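Local coordinates for endosialidase (Enterobacteria phage phi92, PDB 4HIZ), which hydrolyses polysialic acid as an endosialidase, cleaving internal alpha-2,8 and alpha-2,9 linkages of sialic acid polymers, at the interface of chains A and B. Coordinates in Å, arbitrary orientation; residue numbers count along the deposited sequence, not the author numbering. Chains: chain A/B, Endosialidase.

Contact 1: the interface of chains A and B. Residues chain A 625, 644-647; chain B 637-640.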
loop_
_atom_site.group_PDB
_atom_site.type_symbol
_atom_site.label_atom_id
_atom_site.label_comp_id
_atom_site.label_asym_id
_atom_site.label_seq_id
_atom_site.Cartn_x
_atom_site.Cartn_y
_atom_site.Cartn_z
ATOM N N SER A 625 -20.684 -22.851 -29.661
ATOM C CA SER A 625 -22.107 -22.778 -29.320
ATOM C C SER A 625 -22.357 -21.610 -28.367
ATOM O O SER A 625 -21.462 -21.212 -27.613
ATOM C CB SER A 625 -22.568 -24.103 -28.690
ATOM O OG SER A 625 -21.821 -24.393 -27.526
ATOM N N ALA A 644 -26.323 -23.939 -31.623
ATOM C CA ALA A 644 -25.453 -25.110 -31.433
ATOM C C ALA A 644 -25.191 -25.746 -32.795
ATOM O O ALA A 644 -25.842 -26.718 -33.136
ATOM C CB ALA A 644 -26.122 -26.133 -30.455
ATOM N N PRO A 645 -24.256 -25.171 -33.589
ATOM C CA PRO A 645 -24.002 -25.695 -34.931
ATOM C C PRO A 645 -23.672 -27.191 -34.920
ATOM O O PRO A 645 -23.974 -27.862 -35.907
ATOM C CB PRO A 645 -22.775 -24.895 -35.386
ATOM C CG PRO A 645 -22.947 -23.533 -34.687
ATOM C CD PRO A 645 -23.507 -23.930 -33.311
ATOM N N GLY A 646 -23.053 -27.694 -33.854
ATOM C CA GLY A 646 -22.733 -29.120 -33.767
ATOM C C GLY A 646 -23.881 -30.002 -33.297
ATOM O O GLY A 646 -23.693 -31.221 -33.094
ATOM N N GLY A 647 -25.058 -29.403 -33.119
ATOM C CA GLY A 647 -26.219 -30.129 -32.602
ATOM C C GLY A 647 -26.484 -29.792 -31.147
ATOM O O GLY A 647 -25.549 -29.609 -30.355
ATOM N N PRO B 637 -16.889 -29.817 -32.496
ATOM C CA PRO B 637 -17.066 -28.364 -32.308
ATOM C C PRO B 637 -18.506 -27.898 -32.218
ATOM O O PRO B 637 -19.375 -28.413 -32.940
ATOM C CB PRO B 637 -16.439 -27.752 -33.572
ATOM C CG PRO B 637 -16.330 -28.880 -34.557
ATOM C CD PRO B 637 -16.151 -30.140 -33.741
ATOM N N ASN B 638 -18.749 -26.959 -31.307
ATOM C CA ASN B 638 -20.001 -26.183 -31.307
ATOM C C ASN B 638 -21.264 -26.981 -30.969
ATOM O O ASN B 638 -22.384 -26.546 -31.264
ATOM C CB ASN B 638 -20.166 -25.489 -32.667
ATOM C CG ASN B 638 -18.911 -24.789 -33.103
ATOM O OD1 ASN B 638 -18.164 -24.272 -32.269
ATOM N ND2 ASN B 638 -18.614 -24.839 -34.426
ATOM N N ARG B 639 -21.077 -28.140 -30.357
ATOM C CA ARG B 639 -22.177 -28.910 -29.770
ATOM C C ARG B 639 -22.678 -28.233 -28.483
ATOM O O ARG B 639 -21.920 -27.544 -27.824
ATOM C CB ARG B 639 -21.607 -30.296 -29.423
ATOM C CG ARG B 639 -22.592 -31.326 -29.091
ATOM C CD ARG B 639 -21.827 -32.630 -28.860
ATOM N NE ARG B 639 -21.620 -33.382 -30.085
ATOM C CZ ARG B 639 -21.281 -34.668 -30.102
ATOM N NH1 ARG B 639 -21.091 -35.330 -28.967
ATOM N NH2 ARG B 639 -21.143 -35.292 -31.252
ATOM N N ALA B 640 -23.941 -28.430 -28.115
ATOM C CA ALA B 640 -24.384 -28.023 -26.771
ATOM C C ALA B 640 -25.105 -29.217 -26.158
ATOM O O ALA B 640 -25.851 -29.920 -26.864
ATOM C CB ALA B 640 -25.335 -26.807 -26.834
HETATM O O HOH W 1 -21.407 -32.520 -32.837
#
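B:Asn638 drives its backbone carbonyl into the turn A:Ala644 to A:Gly647, and this is the tight half of the contact. The amide N of A:Gly646 donates to O of B:Asn638 at 2.9 Å, coming from well above the carbonyl plane, 73° out of it. The same oxygen lies against the A:Ala644–A:Pro645 peptide. B:Asn638 lays its CB against the proline ring, 3.7 Å from CD of A:Pro645, and the two side chains cross obliquely. One residue on, the O of B:Arg639 takes the hydroxyl OG of A:Ser625 at 3.2 Å, a long bond whose donor again stands above the carbonyl plane. A:Ser625 OG lies between its own backbone N and carbonyl carbon (chi1 59°), and from there it faces this oxygen. N of B:Ala640 then gives a straighter bond, 3.0 Å, to O of A:Gly647, and the methyls CB of B:Ala640 and CB of A:Ala644 meet at 3.8 Å, closing the packed side.

The B:Arg639 side chain belongs to the looser, watery side. Its aliphatic stem leads away past A:Gly647, and the chain bends at chi3 to present the guanidinium edge to water 1. That water lies in the guanidinium plane, 2.9 Å from NE of B:Arg639, with NH2 as a second, longer partner. It also sits 2.6 Å from the backbone O of A:Gly646, so here the chains meet partly through solvent.

Built mostly on backbone groups, the patch ties two subunits together in the C-terminal region, probably helping to hold the trimeric stalk in register.

Contact 2: the interface of chains A and B. Residues chain A 613-617; chain B 596-599, 611, 629.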
loop_
_atom_site.group_PDB
_atom_site.type_symbol
_atom_site.label_atom_id
_atom_site.label_comp_id
_atom_site.label_asym_id
_atom_site.label_seq_id
_atom_site.Cartn_x
_atom_site.Cartn_y
_atom_site.Cartn_z
ATOM N N LEU A 613 -23.822 -16.612 -23.284
ATOM C CA LEU A 613 -22.934 -17.619 -22.712
ATOM C C LEU A 613 -22.312 -18.345 -23.880
ATOM O O LEU A 613 -23.030 -18.808 -24.760
ATOM C CB LEU A 613 -23.744 -18.604 -21.877
ATOM C CG LEU A 613 -24.552 -17.970 -20.746
ATOM C CD1 LEU A 613 -25.607 -18.948 -20.312
ATOM C CD2 LEU A 613 -23.630 -17.629 -19.586
ATOM N N CYS A 614 -20.979 -18.437 -23.904
ATOM C CA CYS A 614 -20.269 -18.915 -25.105
ATOM C C CYS A 614 -19.339 -20.070 -24.814
ATOM O O CYS A 614 -18.542 -19.989 -23.877
ATOM C CB CYS A 614 -19.380 -17.794 -25.677
ATOM S SG CYS A 614 -20.132 -16.177 -25.797
ATOM N N GLY A 615 -19.410 -21.117 -25.635
ATOM C CA GLY A 615 -18.498 -22.247 -25.474
ATOM C C GLY A 615 -17.128 -21.965 -26.075
ATOM O O GLY A 615 -16.170 -22.712 -25.785
ATOM N N GLY A 616 -17.051 -20.952 -26.964
ATOM C CA GLY A 616 -15.780 -20.505 -27.528
ATOM C C GLY A 616 -15.399 -19.122 -27.005
ATOM O O GLY A 616 -16.033 -18.579 -26.096
ATOM N N GLU A 617 -14.358 -18.549 -27.597
ATOM C CA GLU A 617 -13.711 -17.381 -27.020
ATOM C C GLU A 617 -14.468 -16.076 -27.296
ATOM O O GLU A 617 -14.339 -15.100 -26.536
ATOM C CB GLU A 617 -12.240 -17.310 -27.505
ATOM C CG GLU A 617 -11.441 -16.175 -26.847
ATOM C CD GLU A 617 -9.903 -16.274 -26.989
ATOM O OE1 GLU A 617 -9.296 -17.373 -26.910
ATOM O OE2 GLU A 617 -9.288 -15.203 -27.142
ATOM N N VAL B 596 -20.904 -10.950 -22.071
ATOM C CA VAL B 596 -20.342 -12.123 -22.680
ATOM C C VAL B 596 -19.609 -12.928 -21.586
ATOM O O VAL B 596 -18.728 -12.385 -20.902
ATOM C CB VAL B 596 -19.310 -11.686 -23.762
ATOM C CG1 VAL B 596 -18.577 -12.913 -24.334
ATOM C CG2 VAL B 596 -19.974 -10.849 -24.876
ATOM N N ILE B 597 -19.999 -14.193 -21.378
ATOM C CA ILE B 597 -19.234 -15.106 -20.515
ATOM C C ILE B 597 -18.725 -16.167 -21.462
ATOM O O ILE B 597 -19.529 -16.861 -22.099
ATOM C CB ILE B 597 -20.131 -15.672 -19.445
ATOM C CG1 ILE B 597 -20.667 -14.473 -18.628
ATOM C CG2 ILE B 597 -19.360 -16.681 -18.582
ATOM C CD1 ILE B 597 -21.630 -14.845 -17.573
ATOM N N ALA B 598 -17.405 -16.266 -21.614
ATOM C CA ALA B 598 -16.864 -17.063 -22.710
ATOM C C ALA B 598 -15.679 -17.917 -22.278
ATOM O O ALA B 598 -15.047 -17.675 -21.221
ATOM C CB ALA B 598 -16.411 -16.144 -23.884
ATOM N N LYS B 599 -15.324 -18.856 -23.152
ATOM C CA LYS B 599 -14.257 -19.794 -22.861
ATOM C C LYS B 599 -13.096 -19.539 -23.820
ATOM O O LYS B 599 -13.222 -19.779 -25.023
ATOM C CB LYS B 599 -14.768 -21.241 -23.001
ATOM C CG LYS B 599 -13.656 -22.314 -22.800
ATOM C CD LYS B 599 -13.204 -22.349 -21.314
ATOM C CE LYS B 599 -11.843 -23.034 -21.226
ATOM N NZ LYS B 599 -10.772 -22.058 -21.628
ATOM N N LEU B 611 -17.487 -24.483 -22.069
ATOM C CA LEU B 611 -17.943 -23.786 -20.861
ATOM C C LEU B 611 -18.985 -24.672 -20.192
ATOM O O LEU B 611 -19.897 -25.147 -20.859
ATOM C CB LEU B 611 -18.576 -22.446 -21.259
ATOM C CG LEU B 611 -19.088 -21.589 -20.094
ATOM C CD1 LEU B 611 -17.894 -21.145 -19.235
ATOM C CD2 LEU B 611 -19.891 -20.385 -20.628
ATOM N N LEU B 629 -21.476 -26.030 -23.148
ATOM C CA LEU B 629 -21.443 -25.371 -24.456
ATOM C C LEU B 629 -20.048 -25.602 -25.006
ATOM O O LEU B 629 -19.063 -25.129 -24.427
ATOM C CB LEU B 629 -21.672 -23.863 -24.318
ATOM C CG LEU B 629 -23.042 -23.512 -23.736
ATOM C CD1 LEU B 629 -23.110 -21.982 -23.472
ATOM C CD2 LEU B 629 -24.127 -23.905 -24.712
#
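A:Leu613 and B:Ile597 form a parallel beta bridge, joining strand 610-614 of chain A to strand 594-599 of chain B, with N of A:Cys614 donating to O of B:Ile597 at 2.8 Å, nearly end-on to the carbonyl (C=O...N 169°). Farther along, chain A leaves its strand at A:Gly615, and the second bond has its donor on chain B: N of B:Lys599 reaches O of A:Gly616 at 3.0 Å, from above the carbonyl plane.

On one side of the bridge, A:Leu613 and B:Ile597 lie alongside each other and point the same way, CD2 of A:Leu613 touching CD1 of B:Ile597 at 4.0 Å. B:Leu629 comes in across from another strand, 626-630. Its CD1 packs on CB of A:Leu613 at 3.8 Å and also reaches the backbone carbonyl of that residue, while its CB covers CA of A:Gly615.

A:Cys614 turns to the other side. Its SG lies beside its own backbone N (chi1 -45°), which brings the sulphur to CG1 of B:Val596 at 3.9 Å; CB of A:Cys614 rests on the methyl CB of B:Ala598 at 3.8 Å. B:Leu611 approaches from the carbonyl side of the cysteine: with CG anti to the backbone N (chi1 -179°), it sets CD2 3.5 Å from O of A:Cys614. B:Lys599 contributes chiefly the base of its side chain, CB lying against O of A:Gly615.

The strand pairing probably helps to set the register of the two copies, and leucine, isoleucine, valine and cysteine side chains pack around it. The site joins neighbouring subunits non-covalently, probably as part of an intertwined beta structure in the stalk.

Contact 1 and contact 2 lie about 12 Å apart, measured between the centres of their C-alpha atoms, and belong to the same A–B interface. They have no residue in common, but both draw on the neighbourhood of strand 626-630, in different chains: chain B supplies the strand to contact 2 through B:Leu629, while A:Ser625 of contact 1 immediately precedes the copy in chain A. Contact 2 likewise draws on strand 610-614 from both chains. Short segments from successive stretches of sequence therefore interleave between the copies. Repeated around the three chains of the assembly, such joints would make separation or sliding of the C-terminal stalks difficult.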